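Local coordinates for protein peptidase, C14 family (Geobacter sulfurreducens PCA, PDB 3BIJ) that is of uncharacterised function but belongs to the caspase-like C14 peptidase family and may act as a cysteine endopeptidase, at residues L203-C208 with G221-Q226; R241-A246 with Q272-V277. All coordinates share one frame; numbering follows the deposited sequence.

Contact 1 (L203-C208 with G221-Q226)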
ATOM      1  N   LEU A 203      31.027 -25.159   4.571  1.00 41.67           N
ATOM      2  CA  LEU A 203      30.221 -24.573   3.511  1.00 44.88           C
ATOM      3  C   LEU A 203      28.889 -24.350   4.197  1.00 53.65           C
ATOM      4  O   LEU A 203      28.095 -25.280   4.384  1.00 57.99           O
ATOM      5  CB  LEU A 203      30.060 -25.519   2.315  1.00 38.70           C
ATOM      6  CG  LEU A 203      29.008 -25.136   1.262  1.00 31.69           C
ATOM      7  CD1 LEU A 203      29.137 -23.692   0.922  1.00 33.84           C
ATOM      8  CD2 LEU A 203      29.149 -25.992   0.015  1.00 33.13           C
ATOM      9  N   LEU A 204      28.668 -23.104   4.599  1.00 54.07           N
ATOM     10  CA  LEU A 204      27.464 -22.706   5.309  1.00 45.29           C
ATOM     11  C   LEU A 204      26.498 -21.993   4.368  1.00 45.10           C
ATOM     12  O   LEU A 204      26.826 -20.943   3.822  1.00 47.96           O
ATOM     13  CB  LEU A 204      27.879 -21.777   6.441  1.00 47.48           C
ATOM     14  CG  LEU A 204      27.231 -21.917   7.813  1.00 55.74           C
ATOM     15  CD1 LEU A 204      28.156 -21.288   8.844  1.00 42.60           C
ATOM     16  CD2 LEU A 204      25.843 -21.282   7.825  1.00 44.96           C
ATOM     17  N   ILE A 205      25.317 -22.575   4.175  1.00 39.27           N
ATOM     18  CA  ILE A 205      24.286 -21.994   3.320  1.00 28.40           C
ATOM     19  C   ILE A 205      23.106 -21.664   4.217  1.00 30.87           C
ATOM     20  O   ILE A 205      22.418 -22.564   4.701  1.00 38.01           O
ATOM     21  CB  ILE A 205      23.821 -22.983   2.227  1.00 26.12           C
ATOM     22  CG1 ILE A 205      24.954 -23.244   1.227  1.00 37.98           C
ATOM     23  CG2 ILE A 205      22.611 -22.437   1.509  1.00 32.88           C
ATOM     24  CD1 ILE A 205      24.661 -24.323   0.185  1.00 20.10           C
ATOM     25  N   SER A 206      22.883 -20.373   4.454  1.00 37.82           N
ATOM     26  CA  SER A 206      21.780 -19.931   5.303  1.00 33.31           C
ATOM     27  C   SER A 206      20.587 -19.440   4.485  1.00 42.40           C
ATOM     28  O   SER A 206      20.713 -19.123   3.299  1.00 41.40           O
ATOM     29  CB  SER A 206      22.254 -18.819   6.230  1.00 43.30           C
ATOM     30  OG  SER A 206      22.756 -17.728   5.474  1.00 51.65           O
ATOM     31  N   GLY A 207      19.430 -19.351   5.136  1.00 43.20           N
ATOM     32  CA  GLY A 207      18.222 -18.921   4.455  1.00 33.89           C
ATOM     33  C   GLY A 207      18.157 -17.462   4.041  1.00 38.91           C
ATOM     34  O   GLY A 207      17.381 -17.085   3.158  1.00 42.52           O
ATOM     35  N   CYS A 208      18.960 -16.617   4.671  1.00 40.94           N
ATOM     36  CA  CYS A 208      18.928 -15.202   4.319  1.00 36.65           C
ATOM     37  C   CYS A 208      20.217 -14.464   4.686  1.00 34.14           C
ATOM     38  O   CYS A 208      21.127 -15.041   5.280  1.00 33.64           O
ATOM     39  CB  CYS A 208      17.735 -14.534   5.012  1.00 43.77           C
ATOM     40  SG  CYS A 208      17.877 -14.446   6.822  1.00 43.91           S
ATOM     41  N   GLY A 221      10.063 -23.866   5.298  1.00 49.14           N
ATOM     42  CA  GLY A 221      10.605 -22.529   5.175  1.00 45.77           C
ATOM     43  C   GLY A 221      10.628 -22.050   3.738  1.00 46.19           C
ATOM     44  O   GLY A 221      10.615 -22.847   2.807  1.00 47.30           O
ATOM     45  N   ALA A 222      10.649 -20.743   3.548  1.00 36.01           N
ATOM     46  CA  ALA A 222      10.689 -20.213   2.202  1.00 40.01           C
ATOM     47  C   ALA A 222      11.939 -20.767   1.519  1.00 33.51           C
ATOM     48  O   ALA A 222      11.877 -21.264   0.397  1.00 32.81           O
ATOM     49  CB  ALA A 222      10.734 -18.680   2.239  1.00 40.60           C
ATOM     50  N   PHE A 223      13.072 -20.681   2.207  1.00 33.62           N
ATOM     51  CA  PHE A 223      14.331 -21.173   1.658  1.00 40.42           C
ATOM     52  C   PHE A 223      14.277 -22.686   1.378  1.00 42.00           C
ATOM     53  O   PHE A 223      14.513 -23.140   0.255  1.00 39.79           O
ATOM     54  CB  PHE A 223      15.491 -20.857   2.619  1.00 30.74           C
ATOM     55  CG  PHE A 223      16.757 -21.614   2.312  1.00 40.08           C
ATOM     56  CD1 PHE A 223      17.302 -21.616   1.026  1.00 44.56           C
ATOM     57  CD2 PHE A 223      17.402 -22.334   3.308  1.00 46.38           C
ATOM     58  CE1 PHE A 223      18.474 -22.330   0.742  1.00 49.61           C
ATOM     59  CE2 PHE A 223      18.566 -23.048   3.040  1.00 45.45           C
ATOM     60  CZ  PHE A 223      19.104 -23.046   1.754  1.00 50.45           C
ATOM     61  N   THR A 224      13.955 -23.461   2.404  1.00 41.15           N
ATOM     62  CA  THR A 224      13.890 -24.907   2.256  1.00 44.99           C
ATOM     63  C   THR A 224      12.942 -25.328   1.125  1.00 44.91           C
ATOM     64  O   THR A 224      13.242 -26.238   0.340  1.00 48.40           O
ATOM     65  CB  THR A 224      13.444 -25.587   3.578  1.00 43.79           C
ATOM     66  OG1 THR A 224      14.337 -25.205   4.634  1.00 46.27           O
ATOM     67  CG2 THR A 224      13.458 -27.095   3.429  1.00 22.55           C
ATOM     68  N   GLY A 225      11.801 -24.662   1.040  1.00 37.28           N
ATOM     69  CA  GLY A 225      10.844 -24.981  -0.004  1.00 42.96           C
ATOM     70  C   GLY A 225      11.457 -24.848  -1.386  1.00 48.81           C
ATOM     71  O   GLY A 225      11.250 -25.703  -2.243  1.00 46.30           O
ATOM     72  N   GLN A 226      12.211 -23.776  -1.616  1.00 45.06           N
ATOM     73  CA  GLN A 226      12.832 -23.595  -2.912  1.00 43.25           C
ATOM     74  C   GLN A 226      14.029 -24.515  -3.090  1.00 52.46           C
ATOM     75  O   GLN A 226      14.380 -24.883  -4.218  1.00 58.83           O
ATOM     76  CB  GLN A 226      13.245 -22.146  -3.116  1.00 39.41           C
ATOM     77  CG  GLN A 226      12.051 -21.239  -3.197  1.00 41.52           C
ATOM     78  CD  GLN A 226      11.082 -21.659  -4.278  1.00 42.30           C
ATOM     79  OE1 GLN A 226       9.869 -21.620  -4.087  1.00 52.40           O
ATOM     80  NE2 GLN A 226      11.609 -22.055  -5.427  1.00 36.66           N
TER
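Gly207 and Phe223 bring the two backbones together at a CA-CA distance of 5.3 Å, where strand 201-206 has just ended and helix 222-231 has just begun. Such closeness depends on what glycine lacks: with no side chain between them, Gly207 CA lies 3.7 Å from Phe223 CD2 and also meets CB and CG of Phe223, approaching the ring obliquely. With CG anti to the backbone N (chi1 166°), Phe223 directs its ring at the strand end, toward Gly207 and Ile205. Ser206 O lies over one face of the ring, without close contact. At the far end of the ring, Phe223 CZ touches the CG2 branch of Ile205 at 3.6 Å, the two side chains crossing at about a right angle. The side-chain packing is apolar, and no hydrogen bond crosses the contact. Gly221 occupies the N-cap position, its O accepting Gly225 N at 2.8 Å. Strand 201-206 runs parallel to strand 127-133 and antiparallel to strand 258-263 in the central sheet of the caspase-like fold; Phe223 also packs on Phe131 and Asp133 of the former strand and on Ile247 of helix 240-250.

Contact 2 (R241-A246 with Q272-V277)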
ATOM      1  N   ARG A 241      27.659 -24.344  -5.985  1.00 41.21           N
ATOM      2  CA  ARG A 241      27.510 -22.959  -6.396  1.00 40.22           C
ATOM      3  C   ARG A 241      26.304 -22.828  -7.292  1.00 37.59           C
ATOM      4  O   ARG A 241      25.461 -21.965  -7.075  1.00 47.39           O
ATOM      5  CB  ARG A 241      28.764 -22.469  -7.115  1.00 47.51           C
ATOM      6  CG  ARG A 241      29.985 -22.489  -6.215  1.00 52.56           C
ATOM      7  CD  ARG A 241      31.213 -21.739  -6.761  1.00 53.48           C
ATOM      8  NE  ARG A 241      31.594 -20.835  -5.734  1.00 60.86           N
ATOM      9  CZ  ARG A 241      32.680 -20.571  -5.018  1.00 60.88           C
ATOM     10  NH1 ARG A 241      32.452 -19.598  -4.165  1.00 69.49           N
ATOM     11  NH2 ARG A 241      33.885 -21.127  -5.075  1.00 55.25           N
ATOM     12  N   SER A 242      26.196 -23.694  -8.288  1.00 41.77           N
ATOM     13  CA  SER A 242      25.049 -23.631  -9.188  1.00 39.04           C
ATOM     14  C   SER A 242      23.750 -23.879  -8.446  1.00 41.96           C
ATOM     15  O   SER A 242      22.729 -23.272  -8.764  1.00 43.06           O
ATOM     16  CB  SER A 242      25.188 -24.659 -10.300  1.00 35.44           C
ATOM     17  OG  SER A 242      26.332 -24.375 -11.070  1.00 48.60           O
ATOM     18  N   PHE A 243      23.795 -24.777  -7.464  1.00 39.42           N
ATOM     19  CA  PHE A 243      22.615 -25.117  -6.685  1.00 35.40           C
ATOM     20  C   PHE A 243      22.132 -23.839  -5.991  1.00 42.11           C
ATOM     21  O   PHE A 243      20.966 -23.442  -6.091  1.00 34.23           O
ATOM     22  CB  PHE A 243      22.986 -26.195  -5.669  1.00 38.30           C
ATOM     23  CG  PHE A 243      21.822 -26.759  -4.924  1.00 39.21           C
ATOM     24  CD1 PHE A 243      20.705 -27.229  -5.603  1.00 32.34           C
ATOM     25  CD2 PHE A 243      21.867 -26.867  -3.535  1.00 31.94           C
ATOM     26  CE1 PHE A 243      19.654 -27.803  -4.903  1.00 40.54           C
ATOM     27  CE2 PHE A 243      20.830 -27.436  -2.825  1.00 28.72           C
ATOM     28  CZ  PHE A 243      19.716 -27.909  -3.501  1.00 38.23           C
ATOM     29  N   HIS A 244      23.066 -23.181  -5.319  1.00 39.74           N
ATOM     30  CA  HIS A 244      22.797 -21.955  -4.610  1.00 42.86           C
ATOM     31  C   HIS A 244      22.259 -20.873  -5.557  1.00 41.59           C
ATOM     32  O   HIS A 244      21.229 -20.261  -5.283  1.00 38.32           O
ATOM     33  CB  HIS A 244      24.086 -21.504  -3.927  1.00 41.74           C
ATOM     34  CG  HIS A 244      24.008 -20.131  -3.334  1.00 44.87           C
ATOM     35  ND1 HIS A 244      23.230 -19.841  -2.234  1.00 40.96           N
ATOM     36  CD2 HIS A 244      24.599 -18.968  -3.698  1.00 21.84           C
ATOM     37  CE1 HIS A 244      23.344 -18.556  -1.946  1.00 39.71           C
ATOM     38  NE2 HIS A 244      24.168 -18.005  -2.818  1.00 37.76           N
ATOM     39  N   LYS A 245      22.943 -20.647  -6.675  1.00 44.55           N
ATOM     40  CA  LYS A 245      22.510 -19.623  -7.636  1.00 47.58           C
ATOM     41  C   LYS A 245      21.107 -19.874  -8.186  1.00 46.67           C
ATOM     42  O   LYS A 245      20.340 -18.931  -8.416  1.00 42.16           O
ATOM     43  CB  LYS A 245      23.506 -19.515  -8.796  1.00 39.94           C
ATOM     44  CG  LYS A 245      24.865 -18.963  -8.378  1.00 52.38           C
ATOM     45  CD  LYS A 245      25.840 -18.884  -9.553  1.00 62.25           C
ATOM     46  CE  LYS A 245      25.389 -17.859 -10.605  1.00 72.30           C
ATOM     47  NZ  LYS A 245      25.453 -16.436 -10.099  1.00 81.51           N
ATOM     48  N   ALA A 246      20.771 -21.144  -8.382  1.00 43.10           N
ATOM     49  CA  ALA A 246      19.451 -21.513  -8.894  1.00 43.64           C
ATOM     50  C   ALA A 246      18.360 -21.249  -7.849  1.00 39.61           C
ATOM     51  O   ALA A 246      17.219 -20.947  -8.192  1.00 48.43           O
ATOM     52  CB  ALA A 246      19.440 -22.992  -9.306  1.00 24.26           C
ATOM     53  N   GLN A 272      31.473 -30.375  -6.097  1.00 56.86           N
ATOM     54  CA  GLN A 272      30.667 -31.597  -6.076  1.00 52.55           C
ATOM     55  C   GLN A 272      29.179 -31.300  -6.230  1.00 45.87           C
ATOM     56  O   GLN A 272      28.765 -30.145  -6.274  1.00 45.15           O
ATOM     57  CB  GLN A 272      30.862 -32.352  -4.758  1.00 55.96           C
ATOM     58  CG  GLN A 272      32.292 -32.670  -4.386  1.00 56.12           C
ATOM     59  CD  GLN A 272      32.382 -33.511  -3.122  1.00 53.39           C
ATOM     60  OE1 GLN A 272      31.847 -33.145  -2.077  1.00 59.79           O
ATOM     61  NE2 GLN A 272      33.069 -34.640  -3.214  1.00 58.99           N
ATOM     62  N   ARG A 273      28.380 -32.357  -6.305  1.00 47.34           N
ATOM     63  CA  ARG A 273      26.935 -32.217  -6.413  1.00 49.54           C
ATOM     64  C   ARG A 273      26.422 -31.904  -5.002  1.00 53.44           C
ATOM     65  O   ARG A 273      26.858 -32.512  -4.026  1.00 59.03           O
ATOM     66  CB  ARG A 273      26.318 -33.510  -6.954  1.00 43.67           C
ATOM     67  CG  ARG A 273      24.990 -33.258  -7.667  1.00 49.87           C
ATOM     68  CD  ARG A 273      24.466 -34.360  -8.596  1.00 41.36           C
ATOM     69  NE  ARG A 273      23.567 -35.209  -7.899  1.00 59.40           N
ATOM     70  CZ  ARG A 273      22.283 -35.527  -7.984  1.00 54.98           C
ATOM     71  NH1 ARG A 273      21.365 -35.100  -8.846  1.00 63.74           N
ATOM     72  NH2 ARG A 273      21.951 -36.381  -7.051  1.00 64.77           N
ATOM     73  N   PRO A 274      25.480 -30.960  -4.881  1.00 57.61           N
ATOM     74  CA  PRO A 274      24.914 -30.553  -3.590  1.00 61.87           C
ATOM     75  C   PRO A 274      24.831 -31.530  -2.410  1.00 63.79           C
ATOM     76  O   PRO A 274      24.905 -31.087  -1.268  1.00 77.80           O
ATOM     77  CB  PRO A 274      23.547 -29.963  -3.970  1.00 56.28           C
ATOM     78  CG  PRO A 274      23.265 -30.524  -5.330  1.00 69.82           C
ATOM     79  CD  PRO A 274      24.623 -30.486  -5.977  1.00 61.63           C
ATOM     80  N   PHE A 275      24.679 -32.831  -2.619  1.00 41.35           N
ATOM     81  CA  PHE A 275      24.622 -33.688  -1.430  1.00 42.46           C
ATOM     82  C   PHE A 275      25.486 -34.910  -1.522  1.00 45.45           C
ATOM     83  O   PHE A 275      25.193 -35.942  -0.928  1.00 42.29           O
ATOM     84  CB  PHE A 275      23.188 -34.094  -1.135  1.00 37.40           C
ATOM     85  CG  PHE A 275      22.326 -32.950  -0.705  1.00 44.52           C
ATOM     86  CD1 PHE A 275      22.420 -32.433   0.583  1.00 44.34           C
ATOM     87  CD2 PHE A 275      21.428 -32.374  -1.590  1.00 46.29           C
ATOM     88  CE1 PHE A 275      21.628 -31.358   0.981  1.00 38.67           C
ATOM     89  CE2 PHE A 275      20.633 -31.300  -1.206  1.00 42.87           C
ATOM     90  CZ  PHE A 275      20.733 -30.792   0.080  1.00 48.04           C
ATOM     91  N   THR A 276      26.585 -34.751  -2.236  1.00 43.90           N
ATOM     92  CA  THR A 276      27.510 -35.827  -2.463  1.00 45.44           C
ATOM     93  C   THR A 276      28.271 -36.394  -1.267  1.00 48.91           C
ATOM     94  O   THR A 276      28.845 -35.675  -0.448  1.00 37.00           O
ATOM     95  CB  THR A 276      28.513 -35.426  -3.544  1.00 47.49           C
ATOM     96  OG1 THR A 276      27.800 -34.986  -4.705  1.00 50.23           O
ATOM     97  CG2 THR A 276      29.381 -36.594  -3.909  1.00 41.21           C
ATOM     98  N   VAL A 277      28.251 -37.720  -1.196  1.00 50.50           N
ATOM     99  CA  VAL A 277      28.958 -38.465  -0.179  1.00 46.85           C
ATOM    100  C   VAL A 277      30.081 -39.150  -0.941  1.00 48.70           C
ATOM    101  O   VAL A 277      31.225 -39.139  -0.507  1.00 56.63           O
ATOM    102  CB  VAL A 277      28.052 -39.536   0.475  1.00 54.91           C
ATOM    103  CG1 VAL A 277      28.863 -40.379   1.460  1.00 39.38           C
ATOM    104  CG2 VAL A 277      26.880 -38.864   1.191  1.00 47.03           C
TER
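Phe243 offers one face of its ring to Pro274, whose CB sits 3.5 Å above the plane, displaced toward the rim, while Phe275 CE2 comes to the same ring obliquely. The proline contact is a CH-pi interaction: Pro274 CB stands 3.8 Å from the centroid of the Phe243 ring and 23° off the normal. Pro274 CB is nearest to Phe243 CD2, at 3.5 Å, and Pro274 CG extends the overlap to CG and CD1 of Phe243. Phe275 meets the other end of the ring, its CE2 lying 4.2 Å from both CE2 and CZ of Phe243, and the two side chains cross at about a right angle. Phe243 gets there by turning CG anti to the backbone N (chi1 -172°), which carries the ring off the helix toward the loop. Cutting the ring back to an alanine here would probably leave Pro274 CB without its aromatic face and open a gap beside Phe275.

The loop also has internal ties. Arg273 O is gripped twice by Thr276, by OG1 at 2.7 Å and by the backbone N at 2.9 Å, both from the same face of the carbonyl plane; OG1 is tilted 24° from that plane. These bonds draw the chain into a turn around Pro274 and Phe275, consistent with the two apolar residues being presented together to the helix.

Around the pair, Phe243 also packs on Leu227 and Val230 of helix 222-231, and Phe275 makes an edge-to-face contact with Trp231. This is plain hydrophobic packing in an alpha/beta caspase-like fold: the C-terminal loop after helix 267-271 is joined through aromatic and proline side chains to helices 240-250 and 222-231 beside the central sheet.

How the contacts relate
Both contacts are buried, but contact 1 lies nearer the centre of the chain (about 9 Å, centre to centre) and contact 2 farther out (about 18 Å), with about 13 Å between their own centres. Their nearest atoms are about 5 Å apart, so neither touches the other. Helices 222-231 and 240-250, which supply one segment to each, follow one another in the chain, and Phe131 of strand 127-133 meets both Phe223 and Phe275. In each a helix phenylalanine carries the packing. Contact 1 sets it against a strand end and a glycine; contact 2 sets it against a proline-bearing C-terminal loop held by its own hydrogen bonds.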